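Local coordinates for heme-binding protein A (PDB 3TPA) that probably binds glutathione as a bacterial extracellular solute-binding protein, and presumably passes it to a membrane transporter, at residues N12-A17 / F223-D228; L21-T26 / A34-V39. The protein carries 1 engineered substitution. All blocks are in the same frame, centred on the assembly; numbering follows the deposited sequence.

Interaction 1: residues N12-A17 / F223-D228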
ATOM      1  N   ASN A  12      -8.528 -20.934   0.050  1.00 19.55           N
ATOM      2  CA  ASN A  12      -8.528 -19.495   0.336  1.00 18.51           C
ATOM      3  C   ASN A  12      -9.889 -18.933  -0.036  1.00 19.92           C
ATOM      4  O   ASN A  12     -10.250 -18.887  -1.209  1.00 18.11           O
ATOM      5  CB  ASN A  12      -7.406 -18.790  -0.450  1.00 21.04           C
ATOM      6  CG  ASN A  12      -7.284 -17.281  -0.135  1.00 20.96           C
ATOM      7  OD1 ASN A  12      -7.721 -16.796   0.903  1.00 22.79           O
ATOM      8  ND2 ASN A  12      -6.684 -16.546  -1.052  1.00 20.51           N
ATOM      9  N   CYS A  13     -10.653 -18.512   0.962  1.00 18.52           N
ATOM     10  CA  CYS A  13     -12.025 -18.081   0.713  1.00 21.03           C
ATOM     11  C   CYS A  13     -12.085 -16.584   0.632  1.00 22.31           C
ATOM     12  O   CYS A  13     -11.870 -15.895   1.629  1.00 23.31           O
ATOM     13  CB  CYS A  13     -12.966 -18.579   1.812  1.00 18.99           C
ATOM     14  SG  CYS A  13     -13.135 -20.357   1.846  1.00 26.95           S
ATOM     15  N   ILE A  14     -12.386 -16.091  -0.564  1.00 20.33           N
ATOM     16  CA  ILE A  14     -12.340 -14.668  -0.842  1.00 18.35           C
ATOM     17  C   ILE A  14     -13.708 -14.071  -1.162  1.00 26.40           C
ATOM     18  O   ILE A  14     -14.588 -14.746  -1.689  1.00 24.67           O
ATOM     19  CB  ILE A  14     -11.363 -14.378  -1.989  1.00 23.74           C
ATOM     20  CG1 ILE A  14     -11.718 -15.238  -3.206  1.00 21.20           C
ATOM     21  CG2 ILE A  14      -9.934 -14.665  -1.540  1.00 22.54           C
ATOM     22  CD1 ILE A  14     -10.931 -14.883  -4.446  1.00 26.93           C
ATOM     23  N   ALA A  15     -13.863 -12.789  -0.857  1.00 26.48           N
ATOM     24  CA  ALA A  15     -15.154 -12.119  -0.950  1.00 29.67           C
ATOM     25  C   ALA A  15     -15.618 -11.861  -2.380  1.00 35.30           C
ATOM     26  O   ALA A  15     -16.806 -11.970  -2.677  1.00 35.00           O
ATOM     27  CB  ALA A  15     -15.128 -10.825  -0.172  1.00 27.56           C
ATOM     28  N   THR A  16     -14.693 -11.510  -3.267  1.00 30.72           N
ATOM     29  CA  THR A  16     -15.084 -11.199  -4.644  1.00 32.91           C
ATOM     30  C   THR A  16     -14.171 -11.859  -5.678  1.00 32.04           C
ATOM     31  O   THR A  16     -13.017 -12.164  -5.393  1.00 23.79           O
ATOM     32  CB  THR A  16     -15.107  -9.684  -4.881  1.00 38.82           C
ATOM     33  OG1 THR A  16     -13.796  -9.155  -4.666  1.00 43.54           O
ATOM     34  CG2 THR A  16     -16.092  -8.997  -3.923  1.00 40.79           C
ATOM     35  N   ALA A  17     -14.696 -12.078  -6.880  1.00 28.21           N
ATOM     36  CA  ALA A  17     -13.927 -12.719  -7.940  1.00 28.68           C
ATOM     37  C   ALA A  17     -12.864 -11.737  -8.448  1.00 29.99           C
ATOM     38  O   ALA A  17     -13.158 -10.555  -8.626  1.00 30.89           O
ATOM     39  CB  ALA A  17     -14.852 -13.141  -9.069  1.00 29.95           C
ATOM     40  N   PHE A 223      -8.742 -20.834  -4.608  1.00 26.18           N
ATOM     41  CA  PHE A 223      -9.388 -19.588  -4.207  1.00 25.41           C
ATOM     42  C   PHE A 223     -10.901 -19.721  -4.429  1.00 27.07           C
ATOM     43  O   PHE A 223     -11.365 -19.673  -5.569  1.00 24.27           O
ATOM     44  CB  PHE A 223      -8.875 -18.407  -5.027  1.00 28.37           C
ATOM     45  CG  PHE A 223      -7.472 -17.940  -4.664  1.00 25.37           C
ATOM     46  CD1 PHE A 223      -7.091 -16.635  -4.915  1.00 23.24           C
ATOM     47  CD2 PHE A 223      -6.551 -18.807  -4.101  1.00 23.41           C
ATOM     48  CE1 PHE A 223      -5.802 -16.191  -4.596  1.00 22.89           C
ATOM     49  CE2 PHE A 223      -5.268 -18.379  -3.784  1.00 28.12           C
ATOM     50  CZ  PHE A 223      -4.895 -17.065  -4.033  1.00 21.01           C
ATOM     51  N   SER A 224     -11.659 -19.881  -3.346  1.00 24.76           N
ATOM     52  CA  SER A 224     -13.105 -20.061  -3.445  0.56 24.74           C
ATOM     53  C   SER A 224     -13.865 -18.772  -3.153  1.00 25.36           C
ATOM     54  O   SER A 224     -13.801 -18.240  -2.049  1.00 25.14           O
ATOM     55  CB  SER A 224     -13.575 -21.163  -2.497  0.56 28.26           C
ATOM     56  OG  SER A 224     -14.993 -21.213  -2.440  0.56 23.28           O
ATOM     57  N   ILE A 225     -14.590 -18.268  -4.147  1.00 23.30           N
ATOM     58  CA  ILE A 225     -15.338 -17.024  -3.951  1.00 29.14           C
ATOM     59  C   ILE A 225     -16.521 -17.267  -3.016  1.00 36.09           C
ATOM     60  O   ILE A 225     -17.432 -18.039  -3.321  1.00 37.45           O
ATOM     61  CB  ILE A 225     -15.850 -16.401  -5.268  1.00 28.68           C
ATOM     62  CG1 ILE A 225     -14.692 -15.857  -6.104  1.00 34.86           C
ATOM     63  CG2 ILE A 225     -16.814 -15.261  -4.980  1.00 24.20           C
ATOM     64  CD1 ILE A 225     -13.811 -16.926  -6.705  1.00 38.58           C
ATOM     65  N   THR A 226     -16.495 -16.574  -1.888  1.00 30.36           N
ATOM     66  CA  THR A 226     -17.435 -16.784  -0.809  1.00 26.68           C
ATOM     67  C   THR A 226     -17.846 -15.411  -0.328  1.00 20.47           C
ATOM     68  O   THR A 226     -17.236 -14.868   0.587  1.00 24.77           O
ATOM     69  CB  THR A 226     -16.754 -17.519   0.346  1.00 28.93           C
ATOM     70  OG1 THR A 226     -15.943 -18.586  -0.171  1.00 21.64           O
ATOM     71  CG2 THR A 226     -17.796 -18.071   1.334  1.00 25.39           C
ATOM     72  N   PRO A 227     -18.906 -14.857  -0.932  1.00 22.80           N
ATOM     73  CA  PRO A 227     -19.212 -13.424  -0.829  1.00 24.65           C
ATOM     74  C   PRO A 227     -19.627 -12.898   0.541  1.00 26.22           C
ATOM     75  O   PRO A 227     -19.472 -11.703   0.770  1.00 29.10           O
ATOM     76  CB  PRO A 227     -20.330 -13.227  -1.857  1.00 29.18           C
ATOM     77  CG  PRO A 227     -20.920 -14.572  -2.053  1.00 27.84           C
ATOM     78  CD  PRO A 227     -19.824 -15.562  -1.844  1.00 22.26           C
ATOM     79  N   ASP A 228     -20.122 -13.745   1.439  1.00 24.60           N
ATOM     80  CA  ASP A 228     -20.662 -13.236   2.700  1.00 26.19           C
ATOM     81  C   ASP A 228     -19.672 -13.382   3.867  1.00 20.20           C
ATOM     82  O   ASP A 228     -19.164 -14.481   4.137  1.00 19.98           O
ATOM     83  CB  ASP A 228     -21.994 -13.921   3.038  1.00 35.49           C
ATOM     84  CG  ASP A 228     -23.102 -13.620   2.012  1.00 40.46           C
ATOM     85  OD1 ASP A 228     -23.056 -12.562   1.336  1.00 31.77           O
ATOM     86  OD2 ASP A 228     -24.037 -14.450   1.900  1.00 44.89           O
TER
HETATM   87  O   HOH W   1     -18.588  -9.681  -0.997  1.00 38.14           O
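N12 turns its CG anti to the backbone N (chi1 -176°), while F223 sets CG beside its own backbone N (chi1 -74°), so that both CG atoms leave the backbone on the same side of the sheet, where amide and ring meet. N12 ND2 stands over the centre of the F223 ring, 3.4 Å above its plane. Amide and ring planes are 85° apart, which leaves the amide upright on one face of the ring; N12 CB also lies 3.7 Å from F223 CD2, so the aliphatic part shares the contact. On the same face of the sheet, I14 CD1 touches both F223 CB, at 4.1 Å, and I225 CD1, and beyond it I225 CG1 packs 3.7 Å from the CA of A17.

The backbones are in parallel register. S224 N donates to N12 O (2.7 Å), I14 N to S224 O (3.0 Å), and T226 N to I14 O in a nearly straight bond of 2.6 Å. S224 O has a second donor, T226 OG1, which arrives from the opposite face of the carbonyl plane and also lies beside C13 CB. C13 points to the other face of the sheet, where its SG forms a disulfide with C241.

Strand 220-225 continues into helix 229-237 and then strand 243-244, with strand 9-14 inserted between the two and parallel to both: a beta-alpha-beta crossover split by the chain's first strand, within a mixed five-stranded sheet.

Interaction 2: residues L21-T26 / A34-V39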
ATOM      1  N   LEU A  21      -6.269 -10.919 -13.976  1.00 20.46           N
ATOM      2  CA  LEU A  21      -5.164 -11.807 -13.598  1.00 22.90           C
ATOM      3  C   LEU A  21      -3.824 -11.368 -14.200  1.00 24.87           C
ATOM      4  O   LEU A  21      -2.965 -12.194 -14.527  1.00 15.24           O
ATOM      5  CB  LEU A  21      -5.471 -13.250 -13.997  1.00 26.21           C
ATOM      6  CG  LEU A  21      -6.658 -13.885 -13.264  1.00 28.53           C
ATOM      7  CD1 LEU A  21      -7.047 -15.178 -13.927  1.00 28.12           C
ATOM      8  CD2 LEU A  21      -6.354 -14.104 -11.776  1.00 25.53           C
ATOM      9  N   SER A  22      -3.661 -10.059 -14.354  1.00 19.00           N
ATOM     10  CA  SER A  22      -2.453  -9.496 -14.950  1.00 14.50           C
ATOM     11  C   SER A  22      -2.014  -8.305 -14.120  1.00 18.14           C
ATOM     12  O   SER A  22      -2.625  -7.243 -14.207  1.00 15.01           O
ATOM     13  CB  SER A  22      -2.722  -9.055 -16.390  1.00 15.73           C
ATOM     14  OG  SER A  22      -1.628  -8.333 -16.953  1.00 18.11           O
ATOM     15  N   PRO A  23      -0.963  -8.481 -13.297  1.00 16.98           N
ATOM     16  CA  PRO A  23      -0.525  -7.418 -12.379  1.00 19.61           C
ATOM     17  C   PRO A  23      -0.191  -6.090 -13.030  1.00 13.24           C
ATOM     18  O   PRO A  23      -0.438  -5.072 -12.401  1.00 18.63           O
ATOM     19  CB  PRO A  23       0.731  -8.002 -11.691  1.00 15.68           C
ATOM     20  CG  PRO A  23       1.035  -9.276 -12.385  1.00 19.45           C
ATOM     21  CD  PRO A  23      -0.219  -9.732 -13.082  1.00 21.05           C
ATOM     22  N   ALA A  24       0.356  -6.074 -14.244  1.00 13.76           N
ATOM     23  CA  ALA A  24       0.734  -4.801 -14.863  1.00 14.55           C
ATOM     24  C   ALA A  24      -0.465  -3.852 -15.015  1.00 18.10           C
ATOM     25  O   ALA A  24      -0.315  -2.626 -14.962  1.00 18.41           O
ATOM     26  CB  ALA A  24       1.396  -5.037 -16.230  1.00 17.32           C
ATOM     27  N   ILE A  25      -1.653  -4.416 -15.208  1.00 14.87           N
ATOM     28  CA  ILE A  25      -2.833  -3.598 -15.537  1.00 20.79           C
ATOM     29  C   ILE A  25      -3.937  -3.617 -14.487  1.00 22.13           C
ATOM     30  O   ILE A  25      -5.096  -3.373 -14.791  1.00 22.33           O
ATOM     31  CB  ILE A  25      -3.443  -3.985 -16.907  1.00 23.29           C
ATOM     32  CG1 ILE A  25      -3.868  -5.452 -16.912  1.00 24.17           C
ATOM     33  CG2 ILE A  25      -2.439  -3.744 -18.028  1.00 24.68           C
ATOM     34  CD1 ILE A  25      -4.668  -5.866 -18.142  1.00 27.62           C
ATOM     35  N   THR A  26      -3.557  -3.889 -13.248  1.00 21.57           N
ATOM     36  CA  THR A  26      -4.511  -4.041 -12.169  1.00 23.35           C
ATOM     37  C   THR A  26      -4.661  -2.753 -11.394  1.00 29.53           C
ATOM     38  O   THR A  26      -3.682  -2.063 -11.124  1.00 26.64           O
ATOM     39  CB  THR A  26      -4.058  -5.127 -11.205  1.00 26.09           C
ATOM     40  OG1 THR A  26      -4.149  -6.396 -11.856  1.00 28.92           O
ATOM     41  CG2 THR A  26      -4.929  -5.133  -9.956  1.00 32.54           C
ATOM     42  N   ALA A  34      -4.281 -13.115  -6.547  1.00 18.33           N
ATOM     43  CA  ALA A  34      -4.593 -14.175  -7.510  1.00 17.31           C
ATOM     44  C   ALA A  34      -3.575 -14.284  -8.646  1.00 18.33           C
ATOM     45  O   ALA A  34      -3.601 -15.247  -9.398  1.00 20.32           O
ATOM     46  CB  ALA A  34      -5.979 -13.950  -8.094  1.00 20.23           C
ATOM     47  N   SER A  35      -2.699 -13.291  -8.798  1.00 19.03           N
ATOM     48  CA  SER A  35      -1.716 -13.336  -9.887  1.00 19.62           C
ATOM     49  C   SER A  35      -0.258 -13.174  -9.426  1.00 19.26           C
ATOM     50  O   SER A  35       0.441 -14.152  -9.188  1.00 21.29           O
ATOM     51  CB  SER A  35      -2.058 -12.300 -10.959  1.00 22.01           C
ATOM     52  OG  SER A  35      -2.124 -10.996 -10.410  1.00 21.55           O
ATOM     53  N   SER A  36       0.192 -11.936  -9.288  1.00 15.81           N
ATOM     54  CA  SER A  36       1.582 -11.652  -8.960  1.00 13.42           C
ATOM     55  C   SER A  36       2.059 -12.420  -7.732  1.00 17.55           C
ATOM     56  O   SER A  36       3.220 -12.829  -7.662  1.00 17.83           O
ATOM     57  CB  SER A  36       1.774 -10.144  -8.754  1.00 17.20           C
ATOM     58  OG  SER A  36       0.657  -9.611  -8.055  1.00 20.27           O
ATOM     59  N   GLN A  37       1.166 -12.608  -6.762  1.00 15.70           N
ATOM     60  CA  GLN A  37       1.569 -13.146  -5.472  1.00 17.18           C
ATOM     61  C   GLN A  37       1.851 -14.634  -5.536  1.00 18.82           C
ATOM     62  O   GLN A  37       2.619 -15.136  -4.730  1.00 16.22           O
ATOM     63  CB  GLN A  37       0.545 -12.828  -4.365  1.00 17.97           C
ATOM     64  CG  GLN A  37       0.549 -11.375  -3.876  1.00 14.45           C
ATOM     65  CD  GLN A  37       1.768 -11.014  -3.028  1.00 16.74           C
ATOM     66  OE1 GLN A  37       2.095 -11.693  -2.060  1.00 19.03           O
ATOM     67  NE2 GLN A  37       2.430  -9.926  -3.387  1.00 16.78           N
ATOM     68  N   GLN A  38       1.239 -15.337  -6.488  1.00 13.69           N
ATOM     69  CA  GLN A  38       1.426 -16.791  -6.586  1.00 13.01           C
ATOM     70  C   GLN A  38       2.170 -17.218  -7.854  1.00 20.18           C
ATOM     71  O   GLN A  38       2.935 -18.184  -7.842  1.00 21.16           O
ATOM     72  CB  GLN A  38       0.072 -17.514  -6.590  1.00 15.53           C
ATOM     73  CG  GLN A  38      -1.008 -16.966  -5.650  1.00 15.93           C
ATOM     74  CD  GLN A  38      -0.580 -16.824  -4.188  1.00 17.80           C
ATOM     75  OE1 GLN A  38       0.291 -17.527  -3.688  1.00 17.35           O
ATOM     76  NE2 GLN A  38      -1.214 -15.897  -3.499  1.00 15.27           N
ATOM     77  N   VAL A  39       1.904 -16.512  -8.951  1.00 13.41           N
ATOM     78  CA  VAL A  39       2.289 -16.956 -10.292  1.00 14.90           C
ATOM     79  C   VAL A  39       3.575 -16.289 -10.844  1.00 21.81           C
ATOM     80  O   VAL A  39       4.267 -16.870 -11.679  1.00 25.44           O
ATOM     81  CB  VAL A  39       1.124 -16.713 -11.273  1.00 17.49           C
ATOM     82  CG1 VAL A  39       1.492 -17.144 -12.695  1.00 16.28           C
ATOM     83  CG2 VAL A  39      -0.142 -17.447 -10.779  1.00 13.28           C
TER
HETATM   84  O   HOH W   2      -3.865  -9.169 -11.213  1.00 28.28           O
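S35 meets P23 and the backbone of L21 with its short side chain. S35 CB lies 3.7 Å from L21 O and nearly as close to P23 CD. From there chi1 of 57° sets OG between the backbone N and the carbonyl carbon, where S35 OG comes to 3.5 Å from P23 CD. S35 OG is hydrogen-bonded to a water at 2.6 Å, and that water donates to T26 OG1 (2.9 Å). No direct hydrogen bond joins 21-26 to 34-39, so this water is the polar bridge between them; S35 OG also has a weak bond to D31 O.

Apolar contacts flank the serine. P23 CB packs 3.8 Å from S36 CB, while S36 OG is engaged by D160 and F32 O; L21 CD2 lies 3.7 Å from A34 CB. In each segment one carbonyl accepts twice: S22 O takes I25 N and T26 OG1 from opposite faces of its plane, and S35 O takes Q38 N and V39 N, i+3 and i+4 bonds at the start of helix 36-39.

The geometry is that of a proline-initiated 3-10 turn (23-24) packed, with one bridging water, against the first turn of the short, weakly bonded helix 36-39, in the connection that follows strand 9-14.

How the interactions relate
The centres of the two interactions lie about 17 Å apart, yet they touch: F223 CE1 packs 3.7 Å from A34 CA, and F223 CZ lies close to Q38 NE2. Along the chain, 12-17 comes first, then 21-26 and 34-39, and finally 223-228, so interaction 2 is nested inside the loop closed by interaction 1. Strand 9-14 leads directly into the loop and helix 36-39 of interaction 2. Those segments return to the same five-stranded sheet: L21 touches F194, and Q38 is hydrogen-bonded through its backbone to F192 and packs on L221. The N-terminal segment thus supplies an inner strand of this sheet and then packs against it.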